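Local coordinates for protein thermophilic dibenzothiophene desulfurization enzyme C (PDB 5XDC) that probably catalyses the FMNH2-dependent oxidation of dibenzothiophene by molecular oxygen, first to the 5-oxide and then to the 5,5-dioxide, at residues G92-F104 / K243-F255. Sequence-based numbering, arbitrary orientation.
Sequences GYHFSNFAYVDLF and KPSLWTPITQLIF
The indole of Trp247 lies between Tyr100, whose ring edge meets one face in a T-shaped pair (planes at 80°), and Thr251 OG1 over the opposite face, while Ser96 O sits at its edge, near the ring plane. Tyr100 in turn carries Phe104 CD2 on one face, and Pro244 CB makes a CH-pi contact with the face of Phe104, 3.9 Å from the ring centroid. They lie along one side of an antiparallel helix pair, axes 9.5 Å apart, and the 3-10 turn leading into its second helix, in an acyl-CoA dehydrogenase-like fold, joining helix 85-104 of the N-terminal domain to the start of helix 247-276. Trp247 turns CG away from its own backbone N (chi1 177°), which carries the ring across to helix 85-104, where NE1 donates to Ser96 O at 3.0 Å. The bond is bent (139°) and comes from above the carbonyl plane, on the face opposite Tyr100 N, so a carbonyl already used within its helix gains a second donor. Replacing Trp247 by alanine is likely to leave Ser96 O without that donor and the edge of Tyr100 without the indole face it meets. Trp247 also lies about 4 Å, side chain to side chain, from FMN-binding Ser129. At the Gly92 end, Ile254 packs CD1 on Gly92 O and CG2 on its CA. Tyr93, FMN-binding in the flavin-bound enzyme and about 4 Å from the indole ligand here, crosses Phe255 obliquely, its hydroxyl hydrogen-bonded to Glu130. At the other end Leu103 straddles the 3-10 turn, CD1 against Pro244 O and CD2 against Lys243 O. Buried between the helices, Ser96 OG and Thr251 OG1 lie 2.8 Å apart, and Thr251 OG1 donates to Trp247 O at 2.9 Å.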
loop_
_atom_site.group_PDB
_atom_site.type_symbol
_atom_site.label_atom_id
_atom_site.label_comp_id
_atom_site.label_asym_id
_atom_site.label_seq_id
_atom_site.Cartn_x
_atom_site.Cartn_y
_atom_site.Cartn_z
ATOM N N GLY B 92 -3.228 30.010 -7.432
ATOM C CA GLY B 92 -3.237 29.095 -8.571
ATOM C C GLY B 92 -4.457 29.261 -9.464
ATOM O O GLY B 92 -4.345 29.268 -10.696
ATOM N N TYR B 93 -5.650 29.387 -8.858
ATOM C CA TYR B 93 -6.872 29.516 -9.638
ATOM C C TYR B 93 -6.880 30.807 -10.442
ATOM O O TYR B 93 -7.455 30.853 -11.531
ATOM C CB TYR B 93 -8.094 29.491 -8.731
ATOM C CG TYR B 93 -8.721 28.147 -8.537
ATOM C CD1 TYR B 93 -8.171 27.221 -7.656
ATOM C CD2 TYR B 93 -9.885 27.812 -9.199
ATOM C CE1 TYR B 93 -8.757 25.981 -7.455
ATOM C CE2 TYR B 93 -10.494 26.566 -9.003
ATOM C CZ TYR B 93 -9.921 25.653 -8.128
ATOM O OH TYR B 93 -10.492 24.405 -7.908
ATOM N N HIS B 94 -6.275 31.860 -9.904
ATOM C CA HIS B 94 -6.104 33.086 -10.675
ATOM C C HIS B 94 -5.436 32.789 -12.015
ATOM O O HIS B 94 -5.883 33.273 -13.056
ATOM C CB HIS B 94 -5.297 34.086 -9.862
ATOM C CG HIS B 94 -4.739 35.219 -10.664
ATOM N ND1 HIS B 94 -5.427 36.397 -10.874
ATOM C CD2 HIS B 94 -3.544 35.362 -11.283
ATOM C CE1 HIS B 94 -4.684 37.210 -11.607
ATOM N NE2 HIS B 94 -3.539 36.604 -11.872
ATOM N N PHE B 95 -4.391 31.961 -12.012
ATOM C CA PHE B 95 -3.730 31.633 -13.273
ATOM C C PHE B 95 -4.540 30.671 -14.134
ATOM O O PHE B 95 -4.433 30.716 -15.365
ATOM C CB PHE B 95 -2.323 31.096 -13.001
ATOM C CG PHE B 95 -1.413 32.144 -12.440
ATOM C CD1 PHE B 95 -0.947 33.173 -13.240
ATOM C CD2 PHE B 95 -1.116 32.171 -11.098
ATOM C CE1 PHE B 95 -0.146 34.157 -12.709
ATOM C CE2 PHE B 95 -0.328 33.153 -10.562
ATOM C CZ PHE B 95 0.163 34.162 -11.376
ATOM N N SER B 96 -5.359 29.795 -13.540
ATOM C CA SER B 96 -6.302 29.030 -14.347
ATOM C C SER B 96 -7.275 29.956 -15.058
ATOM O O SER B 96 -7.531 29.805 -16.258
ATOM C CB SER B 96 -7.066 28.023 -13.481
ATOM O OG SER B 96 -8.111 27.415 -14.214
ATOM N N ASN B 97 -7.809 30.940 -14.331
ATOM C CA ASN B 97 -8.721 31.906 -14.928
ATOM C C ASN B 97 -8.014 32.717 -16.006
ATOM O O ASN B 97 -8.547 32.906 -17.108
ATOM C CB ASN B 97 -9.284 32.834 -13.853
ATOM C CG ASN B 97 -10.086 32.086 -12.779
ATOM O OD1 ASN B 97 -10.677 31.046 -13.049
ATOM N ND2 ASN B 97 -10.103 32.625 -11.574
ATOM N N PHE B 98 -6.800 33.165 -15.711
ATOM C CA PHE B 98 -6.015 33.906 -16.687
ATOM C C PHE B 98 -5.757 33.074 -17.934
ATOM O O PHE B 98 -5.873 33.572 -19.057
ATOM C CB PHE B 98 -4.697 34.347 -16.070
ATOM C CG PHE B 98 -3.823 35.056 -17.045
ATOM C CD1 PHE B 98 -3.977 36.412 -17.249
ATOM C CD2 PHE B 98 -2.907 34.361 -17.814
ATOM C CE1 PHE B 98 -3.204 37.078 -18.175
ATOM C CE2 PHE B 98 -2.126 35.041 -18.757
ATOM C CZ PHE B 98 -2.284 36.387 -18.924
ATOM N N ALA B 99 -5.399 31.802 -17.760
ATOM C CA ALA B 99 -5.158 30.946 -18.912
ATOM C C ALA B 99 -6.381 30.862 -19.807
ATOM O O ALA B 99 -6.261 30.911 -21.035
ATOM C CB ALA B 99 -4.733 29.553 -18.456
ATOM N N TYR B 100 -7.573 30.718 -19.220
ATOM C CA TYR B 100 -8.779 30.666 -20.031
ATOM C C TYR B 100 -8.935 31.950 -20.836
ATOM O O TYR B 100 -9.214 31.915 -22.038
ATOM C CB TYR B 100 -10.011 30.426 -19.150
ATOM C CG TYR B 100 -11.208 30.043 -19.968
ATOM C CD1 TYR B 100 -11.984 31.011 -20.618
ATOM C CD2 TYR B 100 -11.548 28.710 -20.153
ATOM C CE1 TYR B 100 -13.061 30.648 -21.395
ATOM C CE2 TYR B 100 -12.623 28.341 -20.922
ATOM C CZ TYR B 100 -13.377 29.313 -21.560
ATOM O OH TYR B 100 -14.442 28.947 -22.335
ATOM N N VAL B 101 -8.755 33.090 -20.181
ATOM C CA VAL B 101 -8.862 34.368 -20.880
ATOM C C VAL B 101 -7.852 34.433 -22.016
ATOM O O VAL B 101 -8.185 34.811 -23.146
ATOM C CB VAL B 101 -8.673 35.530 -19.895
ATOM C CG1 VAL B 101 -8.558 36.864 -20.662
ATOM C CG2 VAL B 101 -9.821 35.592 -18.894
ATOM N N ASP B 102 -6.600 34.065 -21.731
ATOM C CA ASP B 102 -5.557 34.174 -22.746
ATOM C C ASP B 102 -5.835 33.270 -23.939
ATOM O O ASP B 102 -5.493 33.623 -25.075
ATOM C CB ASP B 102 -4.198 33.842 -22.159
ATOM C CG ASP B 102 -3.065 34.360 -23.020
ATOM O OD1 ASP B 102 -2.833 35.581 -22.989
ATOM O OD2 ASP B 102 -2.432 33.553 -23.722
ATOM N N LEU B 103 -6.447 32.103 -23.712
ATOM C CA LEU B 103 -6.658 31.136 -24.776
ATOM C C LEU B 103 -7.871 31.449 -25.640
ATOM O O LEU B 103 -7.960 30.932 -26.756
ATOM C CB LEU B 103 -6.824 29.732 -24.185
ATOM C CG LEU B 103 -5.562 29.133 -23.577
ATOM C CD1 LEU B 103 -5.933 27.920 -22.709
ATOM C CD2 LEU B 103 -4.567 28.734 -24.675
ATOM N N PHE B 104 -8.812 32.260 -25.145
ATOM C CA PHE B 104 -10.047 32.544 -25.861
ATOM C C PHE B 104 -10.249 34.015 -26.198
ATOM O O PHE B 104 -11.025 34.311 -27.116
ATOM C CB PHE B 104 -11.258 32.056 -25.049
ATOM C CG PHE B 104 -11.448 30.572 -25.090
ATOM C CD1 PHE B 104 -12.144 29.977 -26.125
ATOM C CD2 PHE B 104 -10.915 29.771 -24.103
ATOM C CE1 PHE B 104 -12.313 28.620 -26.165
ATOM C CE2 PHE B 104 -11.073 28.403 -24.145
ATOM C CZ PHE B 104 -11.778 27.830 -25.171
ATOM N N LYS B 243 -5.557 24.258 -29.387
ATOM C CA LYS B 243 -4.803 24.959 -28.354
ATOM C C LYS B 243 -5.658 25.418 -27.175
ATOM O O LYS B 243 -5.174 25.323 -26.035
ATOM C CB LYS B 243 -4.063 26.156 -28.961
ATOM C CG LYS B 243 -3.136 26.818 -27.961
ATOM C CD LYS B 243 -2.377 27.983 -28.526
ATOM C CE LYS B 243 -1.387 28.506 -27.495
ATOM N NZ LYS B 243 -0.683 29.759 -27.888
ATOM N N PRO B 244 -6.869 25.961 -27.354
ATOM C CA PRO B 244 -7.634 26.404 -26.178
ATOM C C PRO B 244 -7.961 25.274 -25.221
ATOM O O PRO B 244 -8.142 25.534 -24.022
ATOM C CB PRO B 244 -8.899 27.020 -26.792
ATOM C CG PRO B 244 -8.474 27.430 -28.167
ATOM C CD PRO B 244 -7.543 26.341 -28.608
ATOM N N SER B 245 -8.042 24.031 -25.711
ATOM C CA SER B 245 -8.249 22.897 -24.817
ATOM C C SER B 245 -7.040 22.627 -23.923
ATOM O O SER B 245 -7.134 21.745 -23.055
ATOM C CB SER B 245 -8.611 21.639 -25.620
ATOM O OG SER B 245 -7.477 21.069 -26.255
ATOM N N LEU B 246 -5.917 23.349 -24.090
ATOM C CA LEU B 246 -4.833 23.283 -23.116
ATOM C C LEU B 246 -5.274 23.759 -21.742
ATOM O O LEU B 246 -4.569 23.507 -20.763
ATOM C CB LEU B 246 -3.629 24.125 -23.527
ATOM C CG LEU B 246 -2.760 23.678 -24.707
ATOM C CD1 LEU B 246 -1.672 24.729 -24.940
ATOM C CD2 LEU B 246 -2.146 22.304 -24.444
ATOM N N TRP B 247 -6.412 24.445 -21.650
ATOM C CA TRP B 247 -6.846 24.967 -20.361
ATOM C C TRP B 247 -6.900 23.857 -19.313
ATOM O O TRP B 247 -6.472 24.059 -18.167
ATOM C CB TRP B 247 -8.215 25.646 -20.483
ATOM C CG TRP B 247 -8.693 26.113 -19.150
ATOM C CD1 TRP B 247 -8.360 27.266 -18.529
ATOM C CD2 TRP B 247 -9.532 25.389 -18.239
ATOM N NE1 TRP B 247 -8.959 27.334 -17.296
ATOM C CE2 TRP B 247 -9.690 26.192 -17.096
ATOM C CE3 TRP B 247 -10.178 24.150 -18.294
ATOM C CZ2 TRP B 247 -10.456 25.791 -15.999
ATOM C CZ3 TRP B 247 -10.940 23.751 -17.207
ATOM C CH2 TRP B 247 -11.073 24.570 -16.079
ATOM N N THR B 248 -7.394 22.675 -19.697
ATOM C CA THR B 248 -7.577 21.613 -18.707
ATOM C C THR B 248 -6.252 21.060 -18.215
ATOM O O THR B 248 -6.053 21.012 -16.991
ATOM C CB THR B 248 -8.463 20.506 -19.275
ATOM O OG1 THR B 248 -9.489 21.091 -20.068
ATOM C CG2 THR B 248 -9.094 19.701 -18.130
ATOM N N PRO B 249 -5.313 20.622 -19.069
ATOM C CA PRO B 249 -4.027 20.168 -18.514
ATOM C C PRO B 249 -3.325 21.243 -17.712
ATOM O O PRO B 249 -2.757 20.936 -16.658
ATOM C CB PRO B 249 -3.221 19.743 -19.753
ATOM C CG PRO B 249 -3.979 20.293 -20.933
ATOM C CD PRO B 249 -5.405 20.376 -20.520
ATOM N N ILE B 250 -3.365 22.509 -18.157
ATOM C CA ILE B 250 -2.759 23.588 -17.381
ATOM C C ILE B 250 -3.349 23.622 -15.980
ATOM O O ILE B 250 -2.630 23.734 -14.979
ATOM C CB ILE B 250 -2.962 24.940 -18.088
ATOM C CG1 ILE B 250 -2.060 25.010 -19.321
ATOM C CG2 ILE B 250 -2.673 26.099 -17.145
ATOM C CD1 ILE B 250 -2.372 26.193 -20.229
ATOM N N THR B 251 -4.672 23.563 -15.905
ATOM C CA THR B 251 -5.363 23.722 -14.632
ATOM C C THR B 251 -5.173 22.494 -13.754
ATOM O O THR B 251 -4.989 22.617 -12.541
ATOM C CB THR B 251 -6.841 23.997 -14.901
ATOM O OG1 THR B 251 -6.974 25.248 -15.594
ATOM C CG2 THR B 251 -7.652 24.076 -13.594
ATOM N N GLN B 252 -5.212 21.309 -14.351
ATOM C CA GLN B 252 -4.989 20.090 -13.581
ATOM C C GLN B 252 -3.561 20.028 -13.054
ATOM O O GLN B 252 -3.326 19.470 -11.976
ATOM C CB GLN B 252 -5.342 18.883 -14.451
ATOM C CG GLN B 252 -6.818 18.766 -14.719
ATOM C CD GLN B 252 -7.570 18.175 -13.531
ATOM O OE1 GLN B 252 -7.064 17.281 -12.863
ATOM N NE2 GLN B 252 -8.768 18.679 -13.262
ATOM N N LEU B 253 -2.602 20.641 -13.752
ATOM C CA LEU B 253 -1.247 20.722 -13.210
ATOM C C LEU B 253 -1.112 21.797 -12.136
ATOM O O LEU B 253 -0.267 21.664 -11.238
ATOM C CB LEU B 253 -0.227 20.946 -14.333
ATOM C CG LEU B 253 1.227 20.682 -13.952
ATOM C CD1 LEU B 253 1.462 19.242 -13.601
ATOM C CD2 LEU B 253 2.154 21.069 -15.101
ATOM N N ILE B 254 -1.943 22.852 -12.175
ATOM C CA ILE B 254 -2.036 23.764 -11.037
ATOM C C ILE B 254 -2.442 22.993 -9.785
ATOM O O ILE B 254 -1.817 23.121 -8.729
ATOM C CB ILE B 254 -3.024 24.912 -11.331
ATOM C CG1 ILE B 254 -2.433 25.861 -12.374
ATOM C CG2 ILE B 254 -3.356 25.682 -10.071
ATOM C CD1 ILE B 254 -3.451 26.861 -12.945
ATOM N N PHE B 255 -3.498 22.179 -9.891
ATOM C CA PHE B 255 -3.939 21.390 -8.746
ATOM C C PHE B 255 -2.817 20.486 -8.252
ATOM O O PHE B 255 -2.599 20.343 -7.038
ATOM C CB PHE B 255 -5.158 20.551 -9.121
ATOM C CG PHE B 255 -6.360 21.351 -9.592
ATOM C CD1 PHE B 255 -6.496 22.682 -9.272
ATOM C CD2 PHE B 255 -7.364 20.732 -10.335
ATOM C CE1 PHE B 255 -7.613 23.407 -9.693
ATOM C CE2 PHE B 255 -8.479 21.449 -10.761
ATOM C CZ PHE B 255 -8.598 22.791 -10.435
#